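Local atomic coordinates of possible TctC subunit of the Tripartite Tricarboxylate Transport(TTT) Family (Rhodopseudomonas palustris, PDB entry 6HKE), a protein that binds either enantiomer of malate and probably delivers C4-dicarboxylates to a tripartite tricarboxylate transporter as its periplasmic subunit. Residues V194-V197 / P198-E202; G246-E249 / P250-A253; T270-D274 / L275-V279; A286-V289 / L290-L293. The protein carries 2 engineered substitutions. All coordinates share one frame; numbering follows the deposited sequence.

The four contacts follow one another along the chain, each a helix turn or helix end formed by consecutive residues. Contacts 1 and 3 are neighbours, their centres about 13 Å apart: helix 193-201 packs against the residues that end helix 266-274, and the two touch directly. Contacts 2 and 4 form a second pair, about 14 Å between centres, where the starts of helices 249-263 and 287-305 meet through Val252 and Pro287. About 37 Å separates the centres of contacts 1 and 2, which lie on opposite sides of the chain's centre. Strand 102-118 runs by all four, from contact 1 beside the malate pocket to contact 2, well away from it.

Contact 1 of 4, residues V194-V197 / P198-E202; sequences VNAV and PALRE
Arg201 lays its guanidinium against the side chain of Val197, one helical turn earlier. The methyl Val197 CG1 sits over one face of the flat group, 3.2 Å above its plane and displaced toward the rim, and lies 3.5 Å from Arg201 CZ. Arg201 leaves the backbone with CG anti to its carbonyl carbon (chi1 -85°) and then runs extended as far as NE, which carries the guanidinium back along the helix and past the valine. The aliphatic stem shares in the contact, since Arg201 CD is 3.6 Å from Val197 CG1. The guanidinium is further steadied by a weak hydrogen bond from NH2 to the backbone O of Asp274.

The same two residues are joined through the backbone, Arg201 N donating to Val197 O at 2.9 Å, and the preceding pair repeats the i to i+4 bond with Leu200 N to Ala196 O at 3.1 Å. Pro198 has no N-H to give, and the helix kinks there; Pro198 CD comes 3.5 Å from Val194 O, the carbonyl that the missing N-H would have served. Leu200, whose CG also lies anti to the carbonyl carbon (chi1 -67°), passes over the Ala196 carbonyl and brings CD1 within 4.3 Å of Ala196 CB.

Asn195 faces the binding region, its ND2 bonded to Asp191 and weakly to Thr174 O. Within helix 193-201, Ala196 and Leu200 rest on strand 102-118, Asn195 and Ala199 meet Leu178 of helix 174-182, and Val194 packs on Leu275 and Ala277 just after helix 266-274.

Contact 2 of 4, residues G246-E249 / P250-A253; sequences GTPE and PIVA
Helix 249-263 begins with Pro248 at the N-cap and Pro250 in the first turn, and Thr247 and Pro248 close over Ile251 and Val252. Thr247 turns CG2 anti to its own backbone N (chi1 -60° for OG1), placing the methyl 3.8 Å from Ile251 CG2, where the two side chains cross at about a right angle. Thr247 CG2 also lies 4.0 Å from Val252 CG2. The other branch, Thr247 OG1, is hydrogen-bonded to Pro244 O, which fixes the rotation of the side chain. On the outer surface, Pro248 and Ile251 run side by side and point the same way, with Pro248 CD 4.2 Å from Ile251 CD1.

The carbonyl of Pro248 starts the helical bonding: Val252 N reaches its O at 3.0 Å. Ala253 N then binds Glu249 O at 2.7 Å. Pro250 stands where the lack of an N-H costs no helical bond, and its CD lies 3.9 Å from Pro248 CB. Glu249 and Val252 touch Thr103 on strand 102-118, while Ile251 meets Phe13. The arrangement is that of a helix N-terminus with proline in the first turn, with apolar contacts of Thr247 against Ile251 and Val252 beside it.

Contact 3 of 4, residues T270-D274 / L275-V279; sequences TRLTD and LGALV
Thr273 and Leu272 meet the chain that turns back beyond them in a Schellman motif that ends helix 266-274, with Gly276 as its C-prime residue. Glycine suits this place because its phi is positive (89°). The two defining bonds are Ala277 N to Leu272 O, 3.2 Å, and Gly276 N to Thr273 O, 3.1 Å. Leu272 O also accepts from Leu275 N, so two N-H groups grip one oxygen, reaching it from opposite faces of the carbonyl plane.

Packing is tight where the returning chain crosses the last turn. Ala277 CB lies 3.4 Å from Leu272 O, and Thr273 CA approaches Ala277 O at 3.4 Å in a CA-H...O contact. Beside these, Leu272 CD2 makes an ordinary apolar contact with Ala277 CB at 4.1 Å, while its CD1 turns toward Val279. Beyond the turn, Ala277 packs on Thr109 and Met111 of strand 102-118, and Leu275 on Val197 and Pro198 of helix 193-201.

The solvent side is looser. Arg271 and Asp274 are exposed, the arginine side chain leading away from the returning chain. Leu278 is exposed too, although its backbone is bonded to Glu110 and Thr109 of strand 102-118. Thr273 OG1 takes the place between backbone N and carbonyl carbon (chi1 62°) and bonds back to Arg269 O, while Thr273 CG2 lies 3.8 Å from Val279 CG2 and 3.7 Å from Ala277 O.

Contact 4 of 4, residues A286-V289 / L290-L293; sequences APVV and LAQL
Leu293 holds CG beside its backbone N (chi1 -84°), which sets CG over the carbonyl one turn back, 3.6 Å from Val289 O, in the first turns of helix 287-305. Leu290 instead swings CG anti to its N (chi1 173°); its CB stays near the start of the helix, 3.6 Å from Pro287 O, while the outer carbons lead away from that turn. This flank packs on strands 236-244 and 102-118, Leu290 meeting Trp238, Phe242 and Pro104, and Leu293 meeting Trp238 and Leu107.

Pro287 lies at the start of the helix, where a missing N-H breaks no helical bond. Its O accepts two weak bonds, from Leu290 N and Ala291 N. Firmer i to i+4 bonds follow: Gln292 N to Val288 O is 2.7 Å, and Leu293 N meets Val289 O at 3.0 Å.

Toward solvent the side chains touch little. Val288 CG2 only grazes Ala291 CB at 4.5 Å, and Ala291 CB lies closer to the backbone, 3.4 Å from Val288 O. Gln292 bends at its second torsion and leads its amide away from the preceding turn, toward a weak bond between NE2 and Glu296 OE2; its CB remains 3.4 Å from Val288 O.

Contact 1 of 4, residues V194-V197 / P198-E202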
loop_
_atom_site.group_PDB
_atom_site.type_symbol
_atom_site.label_atom_id
_atom_site.label_comp_id
_atom_site.label_asym_id
_atom_site.label_seq_id
_atom_site.Cartn_x
_atom_site.Cartn_y
_atom_site.Cartn_z
ATOM N N VAL A 194 -2.195 -8.083 -2.953
ATOM C CA VAL A 194 -3.654 -8.090 -3.302
ATOM C C VAL A 194 -3.854 -7.584 -4.731
ATOM O O VAL A 194 -4.730 -8.078 -5.392
ATOM C CB VAL A 194 -4.556 -7.307 -2.328
ATOM C CG1 VAL A 194 -4.557 -7.933 -0.951
ATOM C CG2 VAL A 194 -4.193 -5.845 -2.256
ATOM N N ASN A 195 -3.060 -6.638 -5.205
ATOM C CA ASN A 195 -3.159 -6.215 -6.622
ATOM C C ASN A 195 -2.578 -7.292 -7.540
ATOM O O ASN A 195 -3.173 -7.529 -8.606
ATOM C CB ASN A 195 -2.425 -4.911 -6.894
ATOM C CG ASN A 195 -2.964 -4.230 -8.130
ATOM O OD1 ASN A 195 -4.173 -4.229 -8.359
ATOM N ND2 ASN A 195 -2.076 -3.646 -8.915
ATOM N N ALA A 196 -1.453 -7.899 -7.162
ATOM C CA ALA A 196 -0.642 -8.758 -8.054
ATOM C C ALA A 196 -1.324 -10.122 -8.264
ATOM O O ALA A 196 -1.157 -10.710 -9.351
ATOM C CB ALA A 196 0.739 -8.918 -7.480
ATOM N N VAL A 197 -2.059 -10.622 -7.266
ATOM C CA VAL A 197 -2.444 -12.060 -7.226
ATOM C C VAL A 197 -3.320 -12.374 -8.431
ATOM O O VAL A 197 -3.003 -13.307 -9.152
ATOM C CB VAL A 197 -3.078 -12.494 -5.887
ATOM C CG1 VAL A 197 -4.084 -13.625 -6.076
ATOM C CG2 VAL A 197 -2.004 -12.919 -4.900
ATOM N N PRO A 198 -4.422 -11.634 -8.693
ATOM C CA PRO A 198 -5.322 -11.973 -9.795
ATOM C C PRO A 198 -4.618 -12.008 -11.164
ATOM O O PRO A 198 -4.955 -12.858 -11.960
ATOM C CB PRO A 198 -6.408 -10.881 -9.747
ATOM C CG PRO A 198 -6.323 -10.316 -8.333
ATOM C CD PRO A 198 -4.863 -10.436 -7.960
ATOM N N ALA A 199 -3.655 -11.120 -11.410
ATOM C CA ALA A 199 -2.869 -11.083 -12.663
ATOM C C ALA A 199 -1.978 -12.333 -12.773
ATOM O O ALA A 199 -1.913 -12.912 -13.890
ATOM C CB ALA A 199 -2.054 -9.816 -12.727
ATOM N N LEU A 200 -1.319 -12.731 -11.673
ATOM C CA LEU A 200 -0.456 -13.946 -11.594
ATOM C C LEU A 200 -1.315 -15.188 -11.851
ATOM O O LEU A 200 -0.901 -16.047 -12.642
ATOM C CB LEU A 200 0.219 -14.036 -10.217
ATOM C CG LEU A 200 1.251 -12.948 -9.910
ATOM C CD1 LEU A 200 1.689 -13.001 -8.453
ATOM C CD2 LEU A 200 2.462 -13.070 -10.829
ATOM N N ARG A 201 -2.474 -15.265 -11.201
ATOM C CA ARG A 201 -3.424 -16.406 -11.302
ATOM C C ARG A 201 -3.968 -16.537 -12.734
ATOM O O ARG A 201 -4.360 -17.652 -13.094
ATOM C CB ARG A 201 -4.550 -16.264 -10.270
ATOM C CG ARG A 201 -4.188 -16.812 -8.895
ATOM C CD ARG A 201 -5.255 -16.451 -7.878
ATOM N NE ARG A 201 -5.002 -16.935 -6.522
ATOM C CZ ARG A 201 -5.741 -16.601 -5.452
ATOM N NH1 ARG A 201 -6.765 -15.765 -5.579
ATOM N NH2 ARG A 201 -5.452 -17.100 -4.258
ATOM N N GLU A 202 -3.988 -15.456 -13.518
ATOM C CA GLU A 202 -4.398 -15.484 -14.950
ATOM C C GLU A 202 -3.154 -15.618 -15.841
ATOM O O GLU A 202 -3.332 -15.701 -17.055
ATOM C CB GLU A 202 -5.217 -14.246 -15.297
ATOM C CG GLU A 202 -6.560 -14.204 -14.600
ATOM C CD GLU A 202 -7.397 -12.977 -14.921
ATOM O OE1 GLU A 202 -6.840 -11.855 -14.917
ATOM O OE2 GLU A 202 -8.609 -13.143 -15.183
#

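Contact 2 of 4, residues G246-E249 / P250-A253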
loop_
_atom_site.group_PDB
_atom_site.type_symbol
_atom_site.label_atom_id
_atom_site.label_comp_id
_atom_site.label_asym_id
_atom_site.label_seq_id
_atom_site.Cartn_x
_atom_site.Cartn_y
_atom_site.Cartn_z
ATOM N N GLY A 246 -7.206 15.838 15.938
ATOM C CA GLY A 246 -8.222 16.437 16.830
ATOM C C GLY A 246 -9.594 15.790 16.714
ATOM O O GLY A 246 -10.511 16.300 17.366
ATOM N N THR A 247 -9.750 14.720 15.927
ATOM C CA THR A 247 -11.018 13.949 15.864
ATOM C C THR A 247 -11.208 13.351 17.256
ATOM O O THR A 247 -10.301 12.693 17.768
ATOM C CB THR A 247 -11.044 12.895 14.748
ATOM O OG1 THR A 247 -10.870 13.512 13.473
ATOM C CG2 THR A 247 -12.352 12.131 14.707
ATOM N N PRO A 248 -12.343 13.655 17.932
ATOM C CA PRO A 248 -12.567 13.217 19.305
ATOM C C PRO A 248 -12.357 11.708 19.469
ATOM O O PRO A 248 -12.760 10.942 18.576
ATOM C CB PRO A 248 -14.028 13.627 19.542
ATOM C CG PRO A 248 -14.193 14.866 18.692
ATOM C CD PRO A 248 -13.443 14.502 17.431
ATOM N N GLU A 249 -11.748 11.321 20.595
ATOM C CA GLU A 249 -11.400 9.913 20.924
ATOM C C GLU A 249 -12.644 9.022 20.910
ATOM O O GLU A 249 -12.568 7.905 20.422
ATOM C CB GLU A 249 -10.588 9.846 22.215
ATOM C CG GLU A 249 -9.213 10.524 22.112
ATOM C CD GLU A 249 -8.401 10.404 20.816
ATOM O OE1 GLU A 249 -7.690 9.390 20.644
ATOM O OE2 GLU A 249 -8.465 11.344 19.973
ATOM N N PRO A 250 -13.826 9.449 21.396
ATOM C CA PRO A 250 -15.019 8.609 21.295
ATOM C C PRO A 250 -15.433 8.297 19.846
ATOM O O PRO A 250 -15.855 7.195 19.560
ATOM C CB PRO A 250 -16.108 9.434 22.018
ATOM C CG PRO A 250 -15.353 10.443 22.864
ATOM C CD PRO A 250 -14.075 10.718 22.107
ATOM N N ILE A 251 -15.316 9.277 18.950
ATOM C CA ILE A 251 -15.616 9.087 17.502
ATOM C C ILE A 251 -14.570 8.124 16.945
ATOM O O ILE A 251 -14.936 7.221 16.177
ATOM C CB ILE A 251 -15.646 10.441 16.764
ATOM C CG1 ILE A 251 -16.854 11.276 17.198
ATOM C CG2 ILE A 251 -15.630 10.231 15.263
ATOM C CD1 ILE A 251 -17.032 12.573 16.429
ATOM N N VAL A 252 -13.318 8.280 17.369
ATOM C CA VAL A 252 -12.216 7.360 16.976
ATOM C C VAL A 252 -12.518 5.951 17.514
ATOM O O VAL A 252 -12.310 4.998 16.746
ATOM C CB VAL A 252 -10.846 7.882 17.430
ATOM C CG1 VAL A 252 -9.750 6.881 17.113
ATOM C CG2 VAL A 252 -10.533 9.227 16.799
ATOM N N ALA A 253 -12.988 5.811 18.766
ATOM C CA ALA A 253 -13.267 4.486 19.394
ATOM C C ALA A 253 -14.329 3.728 18.575
ATOM O O ALA A 253 -14.145 2.539 18.296
ATOM C CB ALA A 253 -13.682 4.668 20.835
#

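Contact 3 of 4, residues T270-D274 / L275-V279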
loop_
_atom_site.group_PDB
_atom_site.type_symbol
_atom_site.label_atom_id
_atom_site.label_comp_id
_atom_site.label_asym_id
_atom_site.label_seq_id
_atom_site.Cartn_x
_atom_site.Cartn_y
_atom_site.Cartn_z
ATOM N N THR A 270 -11.962 -13.855 4.267
ATOM C CA THR A 270 -11.690 -14.764 3.133
ATOM C C THR A 270 -11.261 -13.927 1.919
ATOM O O THR A 270 -10.339 -14.389 1.216
ATOM C CB THR A 270 -12.840 -15.746 2.894
ATOM O OG1 THR A 270 -13.947 -15.008 2.396
ATOM C CG2 THR A 270 -13.242 -16.494 4.146
ATOM N N ARG A 271 -11.826 -12.735 1.691
ATOM C CA ARG A 271 -11.398 -11.895 0.531
ATOM C C ARG A 271 -9.972 -11.391 0.782
ATOM O O ARG A 271 -9.087 -11.608 -0.069
ATOM C CB ARG A 271 -12.386 -10.768 0.237
ATOM C CG ARG A 271 -13.433 -11.107 -0.825
ATOM C CD ARG A 271 -14.735 -10.348 -0.574
ATOM N NE ARG A 271 -15.508 -9.851 -1.717
ATOM C CZ ARG A 271 -15.287 -8.720 -2.409
ATOM N NH1 ARG A 271 -16.089 -8.387 -3.408
ATOM N NH2 ARG A 271 -14.255 -7.940 -2.144
ATOM N N LEU A 272 -9.716 -10.802 1.946
ATOM C CA LEU A 272 -8.349 -10.329 2.295
ATOM C C LEU A 272 -7.347 -11.483 2.136
ATOM O O LEU A 272 -6.365 -11.301 1.392
ATOM C CB LEU A 272 -8.337 -9.776 3.721
ATOM C CG LEU A 272 -8.895 -8.365 3.889
ATOM C CD1 LEU A 272 -8.953 -8.000 5.365
ATOM C CD2 LEU A 272 -8.052 -7.348 3.134
ATOM N N THR A 273 -7.585 -12.621 2.797
ATOM C CA THR A 273 -6.590 -13.720 2.924
ATOM C C THR A 273 -6.426 -14.449 1.583
ATOM O O THR A 273 -5.282 -14.886 1.301
ATOM C CB THR A 273 -6.903 -14.647 4.114
ATOM O OG1 THR A 273 -8.171 -15.275 3.931
ATOM C CG2 THR A 273 -6.896 -13.919 5.442
ATOM N N ASP A 274 -7.480 -14.554 0.762
ATOM C CA ASP A 274 -7.400 -15.158 -0.605
ATOM C C ASP A 274 -6.463 -14.345 -1.519
ATOM O O ASP A 274 -5.962 -14.897 -2.513
ATOM C CB ASP A 274 -8.760 -15.227 -1.307
ATOM C CG ASP A 274 -9.681 -16.331 -0.820
ATOM O OD1 ASP A 274 -9.172 -17.340 -0.243
ATOM O OD2 ASP A 274 -10.910 -16.171 -1.007
ATOM N N LEU A 275 -6.276 -13.065 -1.236
ATOM C CA LEU A 275 -5.448 -12.169 -2.075
ATOM C C LEU A 275 -4.105 -11.925 -1.378
ATOM O O LEU A 275 -3.372 -11.054 -1.843
ATOM C CB LEU A 275 -6.242 -10.883 -2.312
ATOM C CG LEU A 275 -7.533 -11.034 -3.132
ATOM C CD1 LEU A 275 -8.305 -9.723 -3.190
ATOM C CD2 LEU A 275 -7.235 -11.504 -4.544
ATOM N N GLY A 276 -3.799 -12.663 -0.296
ATOM C CA GLY A 276 -2.459 -12.733 0.325
ATOM C C GLY A 276 -2.213 -11.668 1.387
ATOM O O GLY A 276 -1.062 -11.562 1.850
ATOM N N ALA A 277 -3.246 -10.914 1.763
ATOM C CA ALA A 277 -3.251 -9.889 2.834
ATOM C C ALA A 277 -3.562 -10.539 4.183
ATOM O O ALA A 277 -4.310 -11.535 4.203
ATOM C CB ALA A 277 -4.274 -8.835 2.488
ATOM N N LEU A 278 -3.038 -9.987 5.280
ATOM C CA LEU A 278 -3.338 -10.479 6.654
ATOM C C LEU A 278 -4.541 -9.728 7.218
ATOM O O LEU A 278 -4.671 -8.526 6.965
ATOM C CB LEU A 278 -2.131 -10.278 7.574
ATOM C CG LEU A 278 -0.836 -10.964 7.133
ATOM C CD1 LEU A 278 0.287 -10.677 8.128
ATOM C CD2 LEU A 278 -1.040 -12.459 6.965
ATOM N N VAL A 279 -5.362 -10.414 8.006
ATOM C CA VAL A 279 -6.388 -9.787 8.883
ATOM C C VAL A 279 -5.666 -9.337 10.148
ATOM O O VAL A 279 -5.072 -10.160 10.850
ATOM C CB VAL A 279 -7.525 -10.769 9.201
ATOM C CG1 VAL A 279 -8.583 -10.132 10.099
ATOM C CG2 VAL A 279 -8.143 -11.309 7.921
#

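Contact 4 of 4, residues A286-V289 / L290-L293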
loop_
_atom_site.group_PDB
_atom_site.type_symbol
_atom_site.label_atom_id
_atom_site.label_comp_id
_atom_site.label_asym_id
_atom_site.label_seq_id
_atom_site.Cartn_x
_atom_site.Cartn_y
_atom_site.Cartn_z
ATOM N N ALA A 286 -5.944 -1.811 18.271
ATOM C CA ALA A 286 -5.934 -0.500 18.972
ATOM C C ALA A 286 -5.448 0.610 18.023
ATOM O O ALA A 286 -4.580 0.409 17.172
ATOM C CB ALA A 286 -5.102 -0.592 20.227
ATOM N N PRO A 287 -6.024 1.828 18.089
ATOM C CA PRO A 287 -5.494 2.977 17.340
ATOM C C PRO A 287 -3.968 3.194 17.408
ATOM O O PRO A 287 -3.378 3.663 16.431
ATOM C CB PRO A 287 -6.209 4.147 18.025
ATOM C CG PRO A 287 -7.563 3.556 18.422
ATOM C CD PRO A 287 -7.222 2.156 18.883
ATOM N N VAL A 288 -3.354 2.889 18.553
ATOM C CA VAL A 288 -1.915 3.188 18.822
ATOM C C VAL A 288 -1.025 2.204 18.045
ATOM O O VAL A 288 0.079 2.612 17.624
ATOM C CB VAL A 288 -1.607 3.193 20.334
ATOM C CG1 VAL A 288 -1.597 1.795 20.934
ATOM C CG2 VAL A 288 -0.306 3.924 20.647
ATOM N N VAL A 289 -1.489 0.974 17.797
ATOM C CA VAL A 289 -0.706 0.007 16.981
ATOM C C VAL A 289 -0.342 0.696 15.663
ATOM O O VAL A 289 0.828 0.575 15.222
ATOM C CB VAL A 289 -1.478 -1.299 16.733
ATOM C CG1 VAL A 289 -0.824 -2.123 15.629
ATOM C CG2 VAL A 289 -1.624 -2.096 18.027
ATOM N N LEU A 290 -1.307 1.398 15.067
ATOM C CA LEU A 290 -1.124 2.090 13.768
ATOM C C LEU A 290 -0.220 3.316 13.937
ATOM O O LEU A 290 0.602 3.580 13.024
ATOM C CB LEU A 290 -2.492 2.470 13.202
ATOM C CG LEU A 290 -2.445 3.342 11.954
ATOM C CD1 LEU A 290 -1.660 2.663 10.856
ATOM C CD2 LEU A 290 -3.850 3.690 11.500
ATOM N N ALA A 291 -0.369 4.056 15.030
ATOM C CA ALA A 291 0.511 5.208 15.379
ATOM C C ALA A 291 1.964 4.717 15.507
ATOM O O ALA A 291 2.888 5.446 15.034
ATOM C CB ALA A 291 0.042 5.863 16.652
ATOM N N GLN A 292 2.153 3.524 16.089
ATOM C CA GLN A 292 3.489 2.900 16.307
ATOM C C GLN A 292 4.077 2.449 14.958
ATOM O O GLN A 292 5.290 2.628 14.776
ATOM C CB GLN A 292 3.401 1.741 17.299
ATOM C CG GLN A 292 4.763 1.169 17.672
ATOM C CD GLN A 292 5.665 2.190 18.321
ATOM O OE1 GLN A 292 5.226 3.058 19.068
ATOM N NE2 GLN A 292 6.956 2.060 18.065
ATOM N N LEU A 293 3.246 1.936 14.038
ATOM C CA LEU A 293 3.652 1.546 12.663
ATOM C C LEU A 293 4.066 2.798 11.895
ATOM O O LEU A 293 5.067 2.720 11.183
ATOM C CB LEU A 293 2.506 0.844 11.920
ATOM C CG LEU A 293 2.349 -0.653 12.163
ATOM C CD1 LEU A 293 1.142 -1.191 11.406
ATOM C CD2 LEU A 293 3.600 -1.428 11.772
#